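Local coordinates for protein alpha-1,3-glucanase (PDB 6K0P) that probably hydrolyses alpha-1,3-glucan with its glycoside hydrolase family 87 catalytic domain, which binds the disaccharide nigerose, at residues 475-480 / 505-510; 537-542 / 561-566. The protein carries 1 engineered substitution. All blocks are in the same frame, centred on the assembly; numbering follows the deposited sequence.

Interaction 1: 475-480 / 505-510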
ATOM      1  N   LYS A 475      19.589   7.704  14.123  1.00 11.88           N
ATOM      2  CA  LYS A 475      20.871   7.015  14.142  1.00 12.72           C
ATOM      3  C   LYS A 475      20.700   5.587  13.654  1.00 11.84           C
ATOM      4  O   LYS A 475      19.616   5.001  13.740  1.00 12.76           O
ATOM      5  CB  LYS A 475      21.502   7.017  15.546  1.00 13.58           C
ATOM      6  CG  LYS A 475      20.577   6.515  16.662  1.00 11.63           C
ATOM      7  CD  LYS A 475      21.320   6.455  17.996  1.00 12.73           C
ATOM      8  CE  LYS A 475      20.374   6.232  19.164  1.00 12.99           C
ATOM      9  NZ  LYS A 475      21.114   6.153  20.470  1.00 14.39           N
ATOM     10  N   ASN A 476      21.798   5.029  13.142  1.00 11.34           N
ATOM     11  CA  ASN A 476      21.877   3.609  12.810  1.00 11.22           C
ATOM     12  C   ASN A 476      20.858   3.235  11.734  1.00 12.02           C
ATOM     13  O   ASN A 476      19.948   2.436  11.949  1.00 12.08           O
ATOM     14  CB  ASN A 476      21.750   2.752  14.074  1.00 12.47           C
ATOM     15  CG  ASN A 476      22.857   3.043  15.059  1.00 12.35           C
ATOM     16  OD1 ASN A 476      24.029   3.028  14.688  1.00 12.73           O
ATOM     17  ND2 ASN A 476      22.497   3.361  16.301  1.00 12.68           N
ATOM     18  N   ILE A 477      21.037   3.851  10.566  1.00 11.46           N
ATOM     19  CA  ILE A 477      20.189   3.660   9.394  1.00 12.12           C
ATOM     20  C   ILE A 477      21.090   3.186   8.270  1.00 11.61           C
ATOM     21  O   ILE A 477      22.058   3.872   7.924  1.00 11.94           O
ATOM     22  CB  ILE A 477      19.506   4.973   8.979  1.00 12.80           C
ATOM     23  CG1 ILE A 477      18.726   5.587  10.147  1.00 13.16           C
ATOM     24  CG2 ILE A 477      18.640   4.757   7.733  1.00 12.94           C
ATOM     25  CD1 ILE A 477      17.578   4.753  10.642  1.00 14.14           C
ATOM     26  N   LEU A 478      20.780   2.025   7.700  1.00 10.81           N
ATOM     27  CA  LEU A 478      21.540   1.460   6.594  1.00 11.29           C
ATOM     28  C   LEU A 478      20.599   1.276   5.412  1.00 13.09           C
ATOM     29  O   LEU A 478      19.606   0.546   5.519  1.00 13.28           O
ATOM     30  CB  LEU A 478      22.174   0.129   7.003  1.00 12.87           C
ATOM     31  CG  LEU A 478      22.902  -0.616   5.890  1.00 12.12           C
ATOM     32  CD1 LEU A 478      24.005   0.255   5.334  1.00 15.11           C
ATOM     33  CD2 LEU A 478      23.475  -1.941   6.396  1.00 14.11           C
ATOM     34  N   ILE A 479      20.892   1.953   4.304  1.00 11.79           N
ATOM     35  CA  ILE A 479      20.083   1.888   3.085  1.00 12.84           C
ATOM     36  C   ILE A 479      20.975   1.280   2.018  1.00 14.19           C
ATOM     37  O   ILE A 479      21.971   1.894   1.619  1.00 13.20           O
ATOM     38  CB  ILE A 479      19.585   3.276   2.650  1.00 11.74           C
ATOM     39  CG1 ILE A 479      18.647   3.876   3.706  1.00 11.00           C
ATOM     40  CG2 ILE A 479      18.897   3.203   1.279  1.00 12.19           C
ATOM     41  CD1 ILE A 479      18.494   5.384   3.630  1.00 13.07           C
ATOM     42  N   LYS A 480      20.646   0.076   1.560  1.00 12.76           N
ATOM     43  CA  LYS A 480      21.537  -0.589   0.624  1.00 11.96           C
ATOM     44  C   LYS A 480      20.759  -1.346  -0.438  1.00 12.76           C
ATOM     45  O   LYS A 480      19.657  -1.846  -0.191  1.00 13.11           O
ATOM     46  CB  LYS A 480      22.536  -1.505   1.341  1.00 12.75           C
ATOM     47  CG  LYS A 480      21.936  -2.614   2.174  1.00 15.34           C
ATOM     48  CD  LYS A 480      23.051  -3.458   2.799  1.00 17.24           C
ATOM     49  CE  LYS A 480      22.516  -4.473   3.791  1.00 20.42           C
ATOM     50  NZ  LYS A 480      23.620  -5.314   4.367  1.00 23.17           N
ATOM     51  N   GLN A 505      23.659  10.118  13.046  1.00 11.75           N
ATOM     52  CA  GLN A 505      24.870   9.312  13.169  1.00 10.59           C
ATOM     53  C   GLN A 505      24.649   7.938  12.556  1.00 12.50           C
ATOM     54  O   GLN A 505      23.542   7.391  12.598  1.00 11.95           O
ATOM     55  CB  GLN A 505      25.311   9.186  14.632  1.00 11.30           C
ATOM     56  CG  GLN A 505      25.700  10.532  15.233  1.00 12.37           C
ATOM     57  CD  GLN A 505      26.323  10.414  16.612  1.00 14.29           C
ATOM     58  OE1 GLN A 505      25.871   9.632  17.441  1.00 16.69           O
ATOM     59  NE2 GLN A 505      27.369  11.188  16.862  1.00 13.43           N
ATOM     60  N   ASN A 506      25.721   7.377  11.993  1.00 11.77           N
ATOM     61  CA  ASN A 506      25.677   6.058  11.350  1.00 11.58           C
ATOM     62  C   ASN A 506      24.539   5.954  10.336  1.00 12.84           C
ATOM     63  O   ASN A 506      23.709   5.044  10.397  1.00 11.67           O
ATOM     64  CB  ASN A 506      25.594   4.922  12.371  1.00 11.84           C
ATOM     65  CG  ASN A 506      26.831   4.816  13.230  1.00 12.05           C
ATOM     66  OD1 ASN A 506      27.886   5.356  12.888  1.00 11.81           O
ATOM     67  ND2 ASN A 506      26.711   4.105  14.347  1.00 12.85           N
ATOM     68  N   ILE A 507      24.497   6.910   9.415  1.00 11.83           N
ATOM     69  CA  ILE A 507      23.573   6.894   8.282  1.00 11.02           C
ATOM     70  C   ILE A 507      24.402   6.532   7.063  1.00 11.60           C
ATOM     71  O   ILE A 507      25.265   7.312   6.645  1.00 12.25           O
ATOM     72  CB  ILE A 507      22.897   8.256   8.080  1.00 11.05           C
ATOM     73  CG1 ILE A 507      22.407   8.848   9.407  1.00 10.80           C
ATOM     74  CG2 ILE A 507      21.781   8.155   7.023  1.00 14.12           C
ATOM     75  CD1 ILE A 507      21.319   8.034  10.096  1.00 13.46           C
ATOM     76  N   ARG A 508      24.164   5.357   6.485  1.00 13.28           N
ATOM     77  CA  ARG A 508      24.992   4.875   5.390  1.00 12.03           C
ATOM     78  C   ARG A 508      24.119   4.428   4.232  1.00 14.21           C
ATOM     79  O   ARG A 508      23.059   3.829   4.440  1.00 13.39           O
ATOM     80  CB  ARG A 508      25.871   3.707   5.829  1.00 12.97           C
ATOM     81  CG  ARG A 508      26.763   4.023   7.023  1.00 14.59           C
ATOM     82  CD  ARG A 508      26.084   3.611   8.316  1.00 13.76           C
ATOM     83  NE  ARG A 508      26.079   2.160   8.456  1.00 14.81           N
ATOM     84  CZ  ARG A 508      25.230   1.479   9.218  1.00 13.26           C
ATOM     85  NH1 ARG A 508      24.293   2.113   9.914  1.00 13.62           N
ATOM     86  NH2 ARG A 508      25.325   0.156   9.282  1.00 14.99           N
ATOM     87  N   VAL A 509      24.587   4.720   3.019  1.00 12.43           N
ATOM     88  CA  VAL A 509      23.887   4.426   1.771  1.00 10.26           C
ATOM     89  C   VAL A 509      24.868   3.669   0.886  1.00 12.46           C
ATOM     90  O   VAL A 509      25.977   4.158   0.644  1.00 13.66           O
ATOM     91  CB  VAL A 509      23.431   5.724   1.084  1.00 11.52           C
ATOM     92  CG1 VAL A 509      22.605   5.429  -0.153  1.00 13.15           C
ATOM     93  CG2 VAL A 509      22.642   6.613   2.063  1.00 12.33           C
ATOM     94  N   GLU A 510      24.478   2.481   0.412  1.00 12.55           N
ATOM     95  CA  GLU A 510      25.395   1.614  -0.330  1.00 14.58           C
ATOM     96  C   GLU A 510      24.683   0.975  -1.516  1.00 14.58           C
ATOM     97  O   GLU A 510      23.591   0.421  -1.357  1.00 14.21           O
ATOM     98  CB  GLU A 510      25.921   0.488   0.572  1.00 15.92           C
ATOM     99  CG  GLU A 510      26.550   0.947   1.882  1.00 20.06           C
ATOM    100  CD  GLU A 510      26.910  -0.212   2.802  1.00 27.24           C
ATOM    101  OE1 GLU A 510      26.443  -1.351   2.557  1.00 24.93           O
ATOM    102  OE2 GLU A 510      27.655   0.022   3.780  1.00 34.75           O
TER
HETATM  103  O   HOH W   1      26.190  -3.494   4.498  1.00 29.45           O
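Asn476 and Asn506 face each other across segments 475-480 and 505-510, Asn506 at a corner of the chain, and their side chains lie side by side, pointing the same way. ND2 of Asn506 donates to OD1 of Asn476 at 2.9 Å with a nearly straight N-H...O angle of 168°. The acceptor lies in the amide plane of Asn506, although the two amides are turned 46° apart. ND2 of Asn476 donates to the carbonyl O of Gly428, in the loop before strand 432-435. Both asparagines have positive phi and psi, a backbone shape that asparagine tolerates well.

Main-chain bonds hold the strands in register from Asn476 N to Gln505 O through to Glu510 N to Ile479 O, with weak CA-H...O contacts between them.

The Arg508 side chain folds back on its own strand and over Leu478. It bends at chi2 (94°) and chi3, and NH1 returns to the carbonyl O of Asn506 at 3.0 Å, arriving above that carbonyl's plane. This oxygen also accepts from Ile477 N, so two donors grip it. The charge is met by Asp431, whose salt bridge with NH2 probably fixes the guanidinium, while Leu478 CB lies over one of its faces, 3.9 Å from Arg508 NH2. At the far end, one water joins Lys480 NZ to Glu510 OE1, which lie 5.2 Å apart.

On the opposite face the side chains are apolar. Ile507 CD1 meets Ile477 CG1 at 3.6 Å, and Ile479 and Val509 project from the same face; beta-branched residues suit such extended strands. Ile477 and Ile479 touch Ile415; Ile507 and Val509 touch Phe494 and Leu492 of strand 490-496.

Aligned like residues, isoleucine on isoleucine inside and asparagine on asparagine at a corner, are characteristic of the stacked parallel coils of a right-handed beta-helix, the fold of the pectate-lyase-like clan.

Interaction 2: 537-542 / 561-566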
ATOM      1  N   GLY A 537      24.749  16.425  11.162  1.00 13.46           N
ATOM      2  CA  GLY A 537      25.370  15.119  11.264  1.00 13.72           C
ATOM      3  C   GLY A 537      26.070  14.760   9.973  1.00 12.90           C
ATOM      4  O   GLY A 537      26.988  15.462   9.542  1.00 11.87           O
ATOM      5  N   GLY A 538      25.650  13.684   9.331  1.00 11.54           N
ATOM      6  CA  GLY A 538      26.226  13.348   8.044  1.00 12.02           C
ATOM      7  C   GLY A 538      25.708  12.012   7.562  1.00 12.23           C
ATOM      8  O   GLY A 538      24.904  11.349   8.228  1.00 13.20           O
ATOM      9  N   ALA A 539      26.180  11.631   6.376  1.00 12.01           N
ATOM     10  CA  ALA A 539      25.845  10.334   5.804  1.00 14.00           C
ATOM     11  C   ALA A 539      26.976   9.892   4.894  1.00 13.07           C
ATOM     12  O   ALA A 539      27.654  10.723   4.283  1.00 13.38           O
ATOM     13  CB  ALA A 539      24.530  10.381   5.008  1.00 13.38           C
ATOM     14  N   SER A 540      27.168   8.580   4.805  1.00 11.50           N
ATOM     15  CA  SER A 540      28.183   7.984   3.949  0.76 12.43           C
ATOM     16  C   SER A 540      27.533   7.377   2.714  1.00 13.28           C
ATOM     17  O   SER A 540      26.423   6.840   2.782  1.00 13.69           O
ATOM     18  CB  SER A 540      28.942   6.892   4.700  0.76 17.37           C
ATOM     19  OG  SER A 540      29.585   7.422   5.844  0.76 18.37           O
ATOM     20  N   PHE A 541      28.242   7.460   1.589  1.00 12.15           N
ATOM     21  CA  PHE A 541      27.753   6.993   0.297  1.00 13.32           C
ATOM     22  C   PHE A 541      28.819   6.123  -0.347  1.00 15.20           C
ATOM     23  O   PHE A 541      29.953   6.570  -0.542  1.00 14.20           O
ATOM     24  CB  PHE A 541      27.409   8.177  -0.610  1.00 13.55           C
ATOM     25  CG  PHE A 541      26.368   9.088  -0.026  1.00 11.25           C
ATOM     26  CD1 PHE A 541      26.709  10.029   0.936  1.00 12.77           C
ATOM     27  CD2 PHE A 541      25.036   8.973  -0.402  1.00 12.60           C
ATOM     28  CE1 PHE A 541      25.753  10.857   1.498  1.00 13.91           C
ATOM     29  CE2 PHE A 541      24.073   9.797   0.147  1.00 13.52           C
ATOM     30  CZ  PHE A 541      24.424  10.740   1.105  1.00 14.52           C
ATOM     31  N   THR A 542      28.456   4.886  -0.668  1.00 12.19           N
ATOM     32  CA  THR A 542      29.337   3.951  -1.354  1.00 14.06           C
ATOM     33  C   THR A 542      28.586   3.431  -2.568  1.00 16.15           C
ATOM     34  O   THR A 542      27.484   2.894  -2.428  1.00 15.33           O
ATOM     35  CB  THR A 542      29.692   2.784  -0.433  1.00 15.31           C
ATOM     36  OG1 THR A 542      30.239   3.286   0.790  1.00 15.46           O
ATOM     37  CG2 THR A 542      30.703   1.855  -1.103  1.00 17.63           C
ATOM     38  N   PRO A 561      26.459  23.454   6.498  1.00 14.36           N
ATOM     39  CA  PRO A 561      27.764  23.405   7.173  1.00 15.61           C
ATOM     40  C   PRO A 561      27.814  22.477   8.370  1.00 16.26           C
ATOM     41  O   PRO A 561      28.916  22.230   8.875  1.00 15.34           O
ATOM     42  CB  PRO A 561      27.989  24.862   7.599  1.00 17.43           C
ATOM     43  CG  PRO A 561      26.622  25.405   7.798  1.00 19.40           C
ATOM     44  CD  PRO A 561      25.764  24.733   6.736  1.00 17.44           C
ATOM     45  N   ASN A 562      26.675  21.968   8.845  1.00 13.48           N
ATOM     46  CA  ASN A 562      26.627  21.051   9.976  1.00 14.41           C
ATOM     47  C   ASN A 562      26.483  19.596   9.544  1.00 12.01           C
ATOM     48  O   ASN A 562      26.313  18.721  10.404  1.00 14.07           O
ATOM     49  CB  ASN A 562      25.460  21.414  10.903  1.00 15.12           C
ATOM     50  CG  ASN A 562      25.303  22.910  11.089  1.00 17.40           C
ATOM     51  OD1 ASN A 562      24.499  23.561  10.405  1.00 18.40           O
ATOM     52  ND2 ASN A 562      26.068  23.468  12.024  1.00 16.42           N
ATOM     53  N   PHE A 563      26.528  19.323   8.240  1.00 13.02           N
ATOM     54  CA  PHE A 563      26.283  17.998   7.683  1.00 12.40           C
ATOM     55  C   PHE A 563      27.455  17.621   6.792  1.00 13.61           C
ATOM     56  O   PHE A 563      27.834  18.398   5.909  1.00 16.63           O
ATOM     57  CB  PHE A 563      24.996  17.998   6.844  1.00 14.59           C
ATOM     58  CG  PHE A 563      24.518  16.614   6.457  1.00 12.28           C
ATOM     59  CD1 PHE A 563      23.648  15.931   7.282  1.00 12.95           C
ATOM     60  CD2 PHE A 563      24.933  16.004   5.274  1.00 14.10           C
ATOM     61  CE1 PHE A 563      23.184  14.663   6.942  1.00 12.95           C
ATOM     62  CE2 PHE A 563      24.467  14.728   4.933  1.00 12.40           C
ATOM     63  CZ  PHE A 563      23.594  14.069   5.776  1.00 12.54           C
ATOM     64  N   THR A 564      28.024  16.439   7.014  1.00 11.53           N
ATOM     65  CA  THR A 564      29.163  15.968   6.230  1.00 12.16           C
ATOM     66  C   THR A 564      28.730  14.834   5.310  1.00 11.16           C
ATOM     67  O   THR A 564      28.305  13.772   5.779  1.00 13.77           O
ATOM     68  CB  THR A 564      30.303  15.506   7.138  1.00 15.09           C
ATOM     69  OG1 THR A 564      30.785  16.624   7.894  1.00 16.57           O
ATOM     70  CG2 THR A 564      31.433  14.923   6.300  1.00 14.69           C
ATOM     71  N   VAL A 565      28.839  15.063   4.008  1.00 13.01           N
ATOM     72  CA  VAL A 565      28.670  14.018   3.006  1.00 13.85           C
ATOM     73  C   VAL A 565      30.008  13.307   2.869  1.00 15.63           C
ATOM     74  O   VAL A 565      31.027  13.943   2.575  1.00 17.16           O
ATOM     75  CB  VAL A 565      28.248  14.622   1.656  1.00 13.02           C
ATOM     76  CG1 VAL A 565      28.131  13.535   0.583  1.00 16.27           C
ATOM     77  CG2 VAL A 565      26.950  15.402   1.789  1.00 17.05           C
ATOM     78  N   THR A 566      30.022  12.001   3.094  1.00 15.06           N
ATOM     79  CA  THR A 566      31.231  11.192   2.932  1.00 14.76           C
ATOM     80  C   THR A 566      31.091  10.344   1.674  1.00 14.89           C
ATOM     81  O   THR A 566      30.249   9.443   1.617  1.00 14.81           O
ATOM     82  CB  THR A 566      31.476  10.313   4.155  1.00 19.03           C
ATOM     83  OG1 THR A 566      31.693  11.149   5.298  1.00 20.79           O
ATOM     84  CG2 THR A 566      32.706   9.427   3.941  1.00 24.74           C
TER
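With CG anti to the backbone N (chi1 -169°) and the ring turned by a chi2 of 90°, Phe563 is laid across the neighbouring strand at Gly538. CA of Gly538 sits over the centre of the ring in a CH-pi contact, 3.5 Å from the centroid. CZ of Phe563 reaches on to the Gly538 carbonyl carbon C at 3.4 Å and to Ala539 CB at 3.9 Å, a small methyl that fits beside the ring. CG of Phe541 is anti to its carbonyl carbon (chi1 -59°), and its ring atom CE1 lies 3.7 Å from Val565 CG1 as the two side chains cross. The carbonyl O of Thr566 lies in plane at the edge of the Phe541 ring.

Glycine suits both residues paired with Phe563 and Thr564. The backbone angles of Gly537 would press a side chain against the preceding carbonyl, and at Gly538 a beta carbon would collide with Thr564 O.

Five main-chain hydrogen bonds join the parallel strands, from Gly537 N to Asn562 O at one end to Phe541 N to Thr566 O (2.8 Å) at the other. The aromatic side of the pair faces Leu524 and Ile522, with Trp573 edge-to-face on Phe541.

Chemically, the backbone bonds fix the register and use alternate N-H and C=O groups, while dispersion and CH-pi attraction, not charge, bind the side chains, consistent with a contact facing the apolar interior near the C-terminal end.

Overall arrangement
Following the chain from the N terminus, strand 475-480 comes first, and interaction 1 closes a loop when the chain returns as 505-510. Only afterwards does 537-542 open the loop that interaction 2 closes at 561-566, so the two follow in series without nesting or crossing. Their centres lie about 11 Å apart, and strands 507-510 and 537-541 are direct neighbours: Val509 N to Ser540 O (2.8 Å) and Thr542 N to Val509 O are probable hydrogen bonds. Together they line up strands 475-480, 507-510, 537-541 and 563-566 on one face of the beta-helix, joining successive coils toward the C-terminal end of the catalytic domain.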